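Local structure of SidF, inhibitor of growth family, member 3 (Legionella pneumophila subsp. pneumophila, 4FYE) at residues 70-75 against 120-125; 125-130 against 730-735; 696-701 against 726-731. The protein is a Legionella phosphoinositide phosphatase, probably acting as a 3-phosphatase on phosphatidylinositol phosphates. The protein carries 1 engineered substitution. One frame throughout, in Å; residues are numbered along the deposited sequence.

From the N terminus, interaction 1 comes first: 70-75 meets 120-125 and closes a loop of 44 residues that is almost entirely the helices 71-92 and 98-119. The chain runs on through Ala-125, shared with interaction 2, whose partner 730-735 lies some 600 residues later at the start of helix 733-741. Interaction 3 comes after interaction 1 along the chain, but it begins within the long loop of interaction 2 and shares its last segment's Asn-730 and Gly-731 with that contact. Its own loop includes helix 701-712. Together the three contacts tie the early helices, through the linker before helix 136-163, to the C-terminal helices; the ring of Phe-130 packs on the carbonyl oxygens of Arg-698 and Ala-728.

Interaction 1 (70-75 against 120-125); sequences DVIQEA and IPSDKA
The carbonyl of Ala-125 is the polar centre of this contact. Val-71 N donates to Ala-125 O at 3.0 Å, nearly straight at 165° and lying in the carbonyl plane. The same oxygen, Ala-125 O, is approached by Asp-70 CA at 3.5 Å in a CA-H...O contact. Beside it, the methyl of Ala-125 points at the opposite segment and is met by three side chains: Asp-70 OD1 lies 3.8 Å from Ala-125 CB, Ile-72 CD1 4.0 Å and Val-71 CG2 4.2 Å from the same carbon. Ile-72 gets there by keeping CD1 extended (chi2 174°), which also carries its tip over the backbone, 3.9 Å from Ile-120 O. Val-71 CG2, set between its own backbone N and carbonyl carbon, has Ile-120 CG2 as a looser neighbour at 4.3 Å. The arrangement is the base of a helical hairpin: helix 71-92 starts where helix 98-119 has just ended, and a backbone N-H of the opening turn is taken up by a carbonyl from the linker beyond the second helix. Asp-70 is the N-cap of helix 71-92; its carboxylate, anti to the backbone N, reaches forward so that OD1 accepts a weak bond from Gln-73 N. On the other side, a turn in which Lys-124 N donates to Pro-121 O brings Ala-125 back toward the helix start. Farther out, helix 136-163 covers the apolar side, with Phe-141 and Leu-145 against Val-71 and Gln-144 and Val-148 against Ile-120. Tyr-34 OH accepts from Asp-70 N and is also hydrogen-bonded to Glu-74 OE2.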
loop_
_atom_site.group_PDB
_atom_site.type_symbol
_atom_site.label_atom_id
_atom_site.label_comp_id
_atom_site.label_asym_id
_atom_site.label_seq_id
_atom_site.Cartn_x
_atom_site.Cartn_y
_atom_site.Cartn_z
ATOM N N ASP A 70 -17.829 -9.386 14.888
ATOM C CA ASP A 70 -19.085 -9.572 15.564
ATOM C C ASP A 70 -20.216 -9.355 14.547
ATOM O O ASP A 70 -20.345 -8.232 14.040
ATOM C CB ASP A 70 -19.159 -8.543 16.689
ATOM C CG ASP A 70 -20.501 -8.625 17.467
ATOM O OD1 ASP A 70 -21.548 -8.961 16.849
ATOM O OD2 ASP A 70 -20.520 -8.346 18.683
ATOM N N VAL A 71 -21.032 -10.368 14.235
ATOM C CA VAL A 71 -21.978 -10.184 13.091
ATOM C C VAL A 71 -23.114 -9.181 13.313
ATOM O O VAL A 71 -23.540 -8.473 12.401
ATOM C CB VAL A 71 -22.537 -11.475 12.464
ATOM C CG1 VAL A 71 -21.421 -12.278 11.853
ATOM C CG2 VAL A 71 -23.282 -12.310 13.457
ATOM N N ILE A 72 -23.564 -9.068 14.539
ATOM C CA ILE A 72 -24.444 -7.925 14.862
ATOM C C ILE A 72 -23.891 -6.541 14.502
ATOM O O ILE A 72 -24.573 -5.764 13.824
ATOM C CB ILE A 72 -24.903 -7.953 16.306
ATOM C CG1 ILE A 72 -25.622 -9.285 16.515
ATOM C CG2 ILE A 72 -25.907 -6.794 16.563
ATOM C CD1 ILE A 72 -26.004 -9.496 17.981
ATOM N N GLN A 73 -22.667 -6.261 14.936
ATOM C CA GLN A 73 -22.022 -5.001 14.629
ATOM C C GLN A 73 -21.853 -4.809 13.136
ATOM O O GLN A 73 -22.134 -3.732 12.655
ATOM C CB GLN A 73 -20.686 -4.826 15.349
ATOM C CG GLN A 73 -20.805 -4.900 16.852
ATOM C CD GLN A 73 -21.667 -3.790 17.382
ATOM O OE1 GLN A 73 -21.420 -2.610 17.075
ATOM N NE2 GLN A 73 -22.710 -4.147 18.145
ATOM N N GLU A 74 -21.444 -5.841 12.412
ATOM C CA GLU A 74 -21.205 -5.702 10.982
ATOM C C GLU A 74 -22.536 -5.490 10.266
ATOM O O GLU A 74 -22.620 -4.736 9.314
ATOM C CB GLU A 74 -20.511 -6.954 10.406
ATOM C CG GLU A 74 -19.133 -7.232 11.029
ATOM C CD GLU A 74 -18.081 -6.149 10.705
ATOM O OE1 GLU A 74 -18.243 -5.341 9.761
ATOM O OE2 GLU A 74 -17.077 -6.091 11.422
ATOM N N ALA A 75 -23.550 -6.211 10.702
ATOM C CA ALA A 75 -24.907 -5.976 10.231
ATOM C C ALA A 75 -25.348 -4.531 10.438
ATOM O O ALA A 75 -25.877 -3.928 9.511
ATOM C CB ALA A 75 -25.861 -6.910 10.904
ATOM N N ILE A 120 -30.356 -13.296 16.712
ATOM C CA ILE A 120 -28.966 -13.666 16.866
ATOM C C ILE A 120 -28.587 -13.489 18.337
ATOM O O ILE A 120 -28.537 -12.343 18.828
ATOM C CB ILE A 120 -28.031 -12.833 15.961
ATOM C CG1 ILE A 120 -28.555 -12.756 14.504
ATOM C CG2 ILE A 120 -26.632 -13.423 15.974
ATOM C CD1 ILE A 120 -28.948 -14.098 13.888
ATOM N N PRO A 121 -28.337 -14.616 19.046
ATOM C CA PRO A 121 -27.841 -14.464 20.445
ATOM C C PRO A 121 -26.454 -13.895 20.450
ATOM O O PRO A 121 -25.644 -14.274 19.619
ATOM C CB PRO A 121 -27.874 -15.891 21.027
ATOM C CG PRO A 121 -28.009 -16.817 19.823
ATOM C CD PRO A 121 -28.715 -16.020 18.741
ATOM N N SER A 122 -26.225 -12.962 21.367
ATOM C CA SER A 122 -25.017 -12.187 21.496
ATOM C C SER A 122 -23.740 -12.994 21.532
ATOM O O SER A 122 -22.750 -12.615 20.916
ATOM C CB SER A 122 -25.113 -11.359 22.756
ATOM O OG SER A 122 -25.656 -10.116 22.387
ATOM N N ASP A 123 -23.796 -14.122 22.207
ATOM C CA ASP A 123 -22.615 -14.906 22.435
ATOM C C ASP A 123 -22.350 -15.892 21.319
ATOM O O ASP A 123 -21.249 -16.427 21.250
ATOM C CB ASP A 123 -22.671 -15.602 23.799
ATOM C CG ASP A 123 -22.117 -14.709 24.924
ATOM O OD1 ASP A 123 -21.159 -13.920 24.671
ATOM O OD2 ASP A 123 -22.645 -14.781 26.053
ATOM N N LYS A 124 -23.300 -16.116 20.413
ATOM C CA LYS A 124 -22.904 -16.846 19.238
ATOM C C LYS A 124 -22.525 -15.863 18.128
ATOM O O LYS A 124 -22.097 -16.262 17.061
ATOM C CB LYS A 124 -23.948 -17.817 18.767
ATOM C CG LYS A 124 -24.420 -18.886 19.758
ATOM C CD LYS A 124 -25.533 -19.673 19.048
ATOM C CE LYS A 124 -26.245 -20.711 19.915
ATOM N NZ LYS A 124 -25.262 -21.700 20.438
ATOM N N ALA A 125 -22.655 -14.570 18.373
ATOM C CA ALA A 125 -22.437 -13.586 17.313
ATOM C C ALA A 125 -20.975 -13.312 17.081
ATOM O O ALA A 125 -20.624 -12.695 16.112
ATOM C CB ALA A 125 -23.143 -12.285 17.664
#

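Interaction 2 (125-130 against 730-735)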
loop_
_atom_site.group_PDB
_atom_site.type_symbol
_atom_site.label_atom_id
_atom_site.label_comp_id
_atom_site.label_asym_id
_atom_site.label_seq_id
_atom_site.Cartn_x
_atom_site.Cartn_y
_atom_site.Cartn_z
ATOM N N ALA A 125 -22.655 -14.570 18.373
ATOM C CA ALA A 125 -22.437 -13.586 17.313
ATOM C C ALA A 125 -20.975 -13.312 17.081
ATOM O O ALA A 125 -20.624 -12.695 16.112
ATOM C CB ALA A 125 -23.143 -12.285 17.664
ATOM N N LYS A 126 -20.107 -13.734 17.977
ATOM C CA LYS A 126 -18.708 -13.264 17.899
ATOM C C LYS A 126 -17.820 -14.372 17.409
ATOM O O LYS A 126 -18.015 -15.524 17.763
ATOM C CB LYS A 126 -18.180 -12.706 19.240
ATOM C CG LYS A 126 -19.049 -11.606 19.858
ATOM C CD LYS A 126 -18.325 -10.939 21.043
ATOM C CE LYS A 126 -19.221 -10.903 22.278
ATOM N NZ LYS A 126 -18.504 -10.744 23.588
ATOM N N ALA A 127 -16.839 -14.028 16.589
ATOM C CA ALA A 127 -15.905 -15.030 16.114
ATOM C C ALA A 127 -14.685 -14.952 16.989
ATOM O O ALA A 127 -14.486 -13.965 17.667
ATOM C CB ALA A 127 -15.521 -14.770 14.669
ATOM N N ASP A 128 -13.883 -16.009 16.985
ATOM C CA ASP A 128 -12.535 -15.957 17.499
ATOM C C ASP A 128 -11.595 -16.276 16.333
ATOM O O ASP A 128 -11.623 -17.390 15.754
ATOM C CB ASP A 128 -12.339 -16.934 18.628
ATOM C CG ASP A 128 -10.853 -16.959 19.137
ATOM O OD1 ASP A 128 -10.041 -16.021 18.826
ATOM O OD2 ASP A 128 -10.493 -17.929 19.863
ATOM N N LEU A 129 -10.813 -15.281 15.958
ATOM C CA LEU A 129 -9.884 -15.333 14.828
ATOM C C LEU A 129 -8.664 -16.194 15.126
ATOM O O LEU A 129 -7.966 -16.590 14.177
ATOM C CB LEU A 129 -9.311 -13.962 14.534
ATOM C CG LEU A 129 -10.165 -12.945 13.750
ATOM C CD1 LEU A 129 -9.301 -11.770 13.360
ATOM C CD2 LEU A 129 -10.852 -13.499 12.522
ATOM N N PHE A 130 -8.422 -16.548 16.393
ATOM C CA PHE A 130 -7.100 -17.097 16.687
ATOM C C PHE A 130 -7.239 -18.487 17.153
ATOM O O PHE A 130 -6.437 -18.996 17.839
ATOM C CB PHE A 130 -6.407 -16.270 17.733
ATOM C CG PHE A 130 -6.311 -14.844 17.324
ATOM C CD1 PHE A 130 -5.645 -14.501 16.106
ATOM C CD2 PHE A 130 -6.932 -13.836 18.078
ATOM C CE1 PHE A 130 -5.592 -13.187 15.684
ATOM C CE2 PHE A 130 -6.877 -12.518 17.643
ATOM C CZ PHE A 130 -6.190 -12.199 16.444
ATOM N N ASN A 730 -7.495 -16.835 11.329
ATOM C CA ASN A 730 -7.999 -17.946 10.602
ATOM C C ASN A 730 -8.895 -17.495 9.398
ATOM O O ASN A 730 -9.655 -18.303 8.876
ATOM C CB ASN A 730 -8.799 -18.771 11.569
ATOM C CG ASN A 730 -10.052 -18.024 12.164
ATOM O OD1 ASN A 730 -10.442 -16.955 11.724
ATOM N ND2 ASN A 730 -10.704 -18.648 13.143
ATOM N N GLY A 731 -8.832 -16.205 9.032
ATOM C CA GLY A 731 -9.494 -15.643 7.857
ATOM C C GLY A 731 -10.961 -15.293 8.048
ATOM O O GLY A 731 -11.601 -14.842 7.113
ATOM N N LEU A 732 -11.541 -15.474 9.238
ATOM C CA LEU A 732 -12.989 -15.217 9.384
ATOM C C LEU A 732 -13.501 -13.810 9.029
ATOM O O LEU A 732 -14.714 -13.624 8.738
ATOM C CB LEU A 732 -13.492 -15.623 10.776
ATOM C CG LEU A 732 -13.654 -17.143 10.918
ATOM C CD1 LEU A 732 -14.192 -17.467 12.311
ATOM C CD2 LEU A 732 -14.587 -17.664 9.831
ATOM N N PHE A 733 -12.644 -12.800 9.132
ATOM C CA PHE A 733 -12.979 -11.501 8.572
ATOM C C PHE A 733 -13.342 -11.576 7.090
ATOM O O PHE A 733 -14.115 -10.727 6.625
ATOM C CB PHE A 733 -11.936 -10.389 8.900
ATOM C CG PHE A 733 -12.283 -9.602 10.160
ATOM C CD1 PHE A 733 -13.514 -8.987 10.282
ATOM C CD2 PHE A 733 -11.379 -9.482 11.206
ATOM C CE1 PHE A 733 -13.858 -8.253 11.416
ATOM C CE2 PHE A 733 -11.705 -8.740 12.349
ATOM C CZ PHE A 733 -12.954 -8.129 12.458
ATOM N N GLY A 734 -12.848 -12.597 6.363
ATOM C CA GLY A 734 -13.235 -12.779 4.950
ATOM C C GLY A 734 -14.719 -12.991 4.720
ATOM O O GLY A 734 -15.300 -12.428 3.789
ATOM N N LYS A 735 -15.354 -13.750 5.598
ATOM C CA LYS A 735 -16.801 -14.030 5.529
ATOM C C LYS A 735 -17.628 -12.798 5.812
ATOM O O LYS A 735 -18.685 -12.647 5.267
ATOM C CB LYS A 735 -17.222 -15.122 6.544
ATOM C CG LYS A 735 -16.360 -16.359 6.617
ATOM C CD LYS A 735 -16.487 -17.200 5.352
ATOM C CE LYS A 735 -15.261 -18.126 5.225
ATOM N NZ LYS A 735 -15.100 -18.687 3.840
#
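Each segment contains an Asx turn here, where the linker leading to helix 136-163 runs past the start of helix 733-741. In the linker, Asp-128 OD1 receives Phe-130 N from above the carboxylate plane, while OD2 of the same group forms a salt bridge with Arg-63. The second turn opens the other segment. Asn-730 carries its CG between the backbone N and carbonyl carbon (chi1 63°), so the amide folds back over its own chain and Asn-730 OD1 accepts from Leu-732 N at 3.1 Å. The other end of that amide looks across the contact: Asn-730 ND2 makes a weak, bent bond to Asp-128 O at 3.0 Å, and has a stronger partner in Ser-131 O. The amide carbon Asn-730 CG lies 3.2 Å from Leu-129 O, and Leu-129 CD2 comes up to Asn-730 OD1 at 3.6 Å. Gly-731 bends the chain with a positive phi of 82°, and Gly-731 O accepts from Gly-734 N at 2.7 Å. Leu-732 comes next, its side chain alongside that of Leu-129 but pointing the opposite way. Leu-732 CB sits 3.8 Å from Leu-129 CD2, and Leu-732 CD1 reaches Ala-127 CB at 3.8 Å. Phe-733, which also touches Pro-69, Ala-705 and Glu-74, stands roughly perpendicular to Leu-129. The approach is oblique to the ring: Leu-129 CD1 lies 3.8 Å from Phe-733 CD2.

Interaction 3 (696-701 against 726-731)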
loop_
_atom_site.group_PDB
_atom_site.type_symbol
_atom_site.label_atom_id
_atom_site.label_comp_id
_atom_site.label_asym_id
_atom_site.label_seq_id
_atom_site.Cartn_x
_atom_site.Cartn_y
_atom_site.Cartn_z
ATOM N N LEU A 696 2.505 -10.883 18.322
ATOM C CA LEU A 696 2.523 -9.677 17.492
ATOM C C LEU A 696 1.599 -9.889 16.312
ATOM O O LEU A 696 0.799 -9.016 15.957
ATOM C CB LEU A 696 3.934 -9.388 16.973
ATOM C CG LEU A 696 4.381 -7.924 16.782
ATOM C CD1 LEU A 696 5.506 -7.762 15.779
ATOM C CD2 LEU A 696 3.330 -6.867 16.515
ATOM N N ASP A 697 1.723 -11.042 15.665
ATOM C CA ASP A 697 0.989 -11.235 14.447
ATOM C C ASP A 697 -0.520 -11.042 14.776
ATOM O O ASP A 697 -1.233 -10.516 13.986
ATOM C CB ASP A 697 1.329 -12.613 13.831
ATOM C CG ASP A 697 1.025 -12.698 12.316
ATOM O OD1 ASP A 697 1.060 -11.653 11.600
ATOM O OD2 ASP A 697 0.792 -13.830 11.826
ATOM N N ARG A 698 -0.954 -11.406 15.990
ATOM C CA ARG A 698 -2.332 -11.309 16.387
ATOM C C ARG A 698 -2.763 -9.882 16.365
ATOM O O ARG A 698 -3.920 -9.586 16.104
ATOM C CB ARG A 698 -2.578 -11.936 17.761
ATOM C CG ARG A 698 -2.598 -13.453 17.696
ATOM C CD ARG A 698 -2.869 -14.031 19.034
ATOM N NE ARG A 698 -3.037 -15.483 18.966
ATOM C CZ ARG A 698 -3.203 -16.262 20.053
ATOM N NH1 ARG A 698 -3.179 -15.707 21.260
ATOM N NH2 ARG A 698 -3.400 -17.600 19.937
ATOM N N GLU A 699 -1.835 -8.969 16.493
ATOM C CA GLU A 699 -2.259 -7.571 16.623
ATOM C C GLU A 699 -2.675 -7.011 15.251
ATOM O O GLU A 699 -3.599 -6.191 15.157
ATOM C CB GLU A 699 -1.148 -6.698 17.211
ATOM C CG GLU A 699 -0.683 -7.000 18.638
ATOM C CD GLU A 699 -1.783 -6.796 19.657
ATOM O OE1 GLU A 699 -1.543 -7.158 20.807
ATOM O OE2 GLU A 699 -2.898 -6.307 19.328
ATOM N N LEU A 700 -2.014 -7.491 14.200
ATOM C CA LEU A 700 -2.007 -6.824 12.891
ATOM C C LEU A 700 -3.293 -6.910 12.066
ATOM O O LEU A 700 -3.452 -6.203 11.079
ATOM C CB LEU A 700 -0.812 -7.311 12.085
ATOM C CG LEU A 700 0.406 -7.317 13.000
ATOM C CD1 LEU A 700 1.532 -8.078 12.323
ATOM C CD2 LEU A 700 0.820 -5.881 13.300
ATOM N N THR A 701 -4.275 -7.715 12.435
ATOM C CA THR A 701 -5.480 -7.737 11.534
ATOM C C THR A 701 -6.418 -6.616 11.851
ATOM O O THR A 701 -7.341 -6.267 11.065
ATOM C CB THR A 701 -6.237 -9.048 11.597
ATOM O OG1 THR A 701 -6.023 -9.609 12.910
ATOM C CG2 THR A 701 -5.672 -10.001 10.497
ATOM N N ASN A 726 1.260 -19.441 8.047
ATOM C CA ASN A 726 1.626 -18.044 7.700
ATOM C C ASN A 726 0.940 -16.924 8.448
ATOM O O ASN A 726 1.463 -15.800 8.399
ATOM C CB ASN A 726 1.470 -17.754 6.207
ATOM C CG ASN A 726 2.505 -18.495 5.357
ATOM O OD1 ASN A 726 3.567 -18.833 5.859
ATOM N ND2 ASN A 726 2.191 -18.743 4.061
ATOM N N PHE A 727 -0.198 -17.198 9.131
ATOM C CA PHE A 727 -0.931 -16.141 9.797
ATOM C C PHE A 727 -1.527 -16.572 11.141
ATOM O O PHE A 727 -2.025 -17.696 11.299
ATOM C CB PHE A 727 -2.027 -15.639 8.853
ATOM C CG PHE A 727 -1.489 -14.957 7.618
ATOM C CD1 PHE A 727 -1.116 -13.636 7.650
ATOM C CD2 PHE A 727 -1.377 -15.655 6.408
ATOM C CE1 PHE A 727 -0.609 -13.023 6.500
ATOM C CE2 PHE A 727 -0.911 -15.046 5.267
ATOM C CZ PHE A 727 -0.495 -13.726 5.325
ATOM N N ALA A 728 -1.472 -15.670 12.106
ATOM C CA ALA A 728 -2.075 -15.859 13.414
ATOM C C ALA A 728 -3.575 -16.092 13.290
ATOM O O ALA A 728 -4.155 -16.919 14.000
ATOM C CB ALA A 728 -1.813 -14.658 14.276
ATOM N N ASP A 729 -4.222 -15.414 12.358
ATOM C CA ASP A 729 -5.692 -15.466 12.310
ATOM C C ASP A 729 -6.209 -16.549 11.296
ATOM O O ASP A 729 -5.477 -17.102 10.498
ATOM C CB ASP A 729 -6.261 -14.124 11.929
ATOM C CG ASP A 729 -6.085 -13.855 10.463
ATOM O OD1 ASP A 729 -4.920 -13.600 10.097
ATOM O OD2 ASP A 729 -7.054 -14.006 9.657
ATOM N N ASN A 730 -7.495 -16.835 11.329
ATOM C CA ASN A 730 -7.999 -17.946 10.602
ATOM C C ASN A 730 -8.895 -17.495 9.398
ATOM O O ASN A 730 -9.655 -18.303 8.876
ATOM C CB ASN A 730 -8.799 -18.771 11.569
ATOM C CG ASN A 730 -10.052 -18.024 12.164
ATOM O OD1 ASN A 730 -10.442 -16.955 11.724
ATOM N ND2 ASN A 730 -10.704 -18.648 13.143
ATOM N N GLY A 731 -8.832 -16.205 9.032
ATOM C CA GLY A 731 -9.494 -15.643 7.857
ATOM C C GLY A 731 -10.961 -15.293 8.048
ATOM O O GLY A 731 -11.601 -14.842 7.113
HETATM O O HOH W 1 -2.831 -17.058 16.572
#
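The guanidinium of Arg-698 carries an ordered water at its edge, in its plane. Arg-698 NE donates to this water at 2.9 Å, and the water in turn donates to Ala-728 O at 2.9 Å, so the group is tied to the loop backbone through one solvent molecule. The first torsion (chi1 -76°, CG anti to the carbonyl carbon) puts Arg-698 CG on the loop methyl, 3.7 Å from Ala-728 CB, and the extended chain beyond it carries NE out to the water. The two carboxylates of the contact are both approached from above their planes. Ala-728 N reaches Asp-697 OD2 at 2.9 Å, 43° out of the plane and bent to 147° at the hydrogen. Asp-697 holds its CG anti to the backbone N, and OD2 also forms a salt bridge with Arg-684. Here the loop before helix 733-741 passes beside helix 692-699 at Asp-697 and Arg-698, the methyl of Ala-728 resting between the two. An Asx turn follows in that loop: Asp-729 OD2 accepts from Gly-731 N at 2.9 Å. The other oxygen, Asp-729 OD1, makes a salt bridge with Arg-655 and is touched by the methyl of Thr-701, whose CG2 is 3.7 Å from Asp-729 OD1. The carboxylates come within 6.0 Å, Asp-697 OD2 to Asp-729 OD1, a like-charge proximity that the two arginines probably offset. Arg-655 also makes a cation-pi contact with Phe-727.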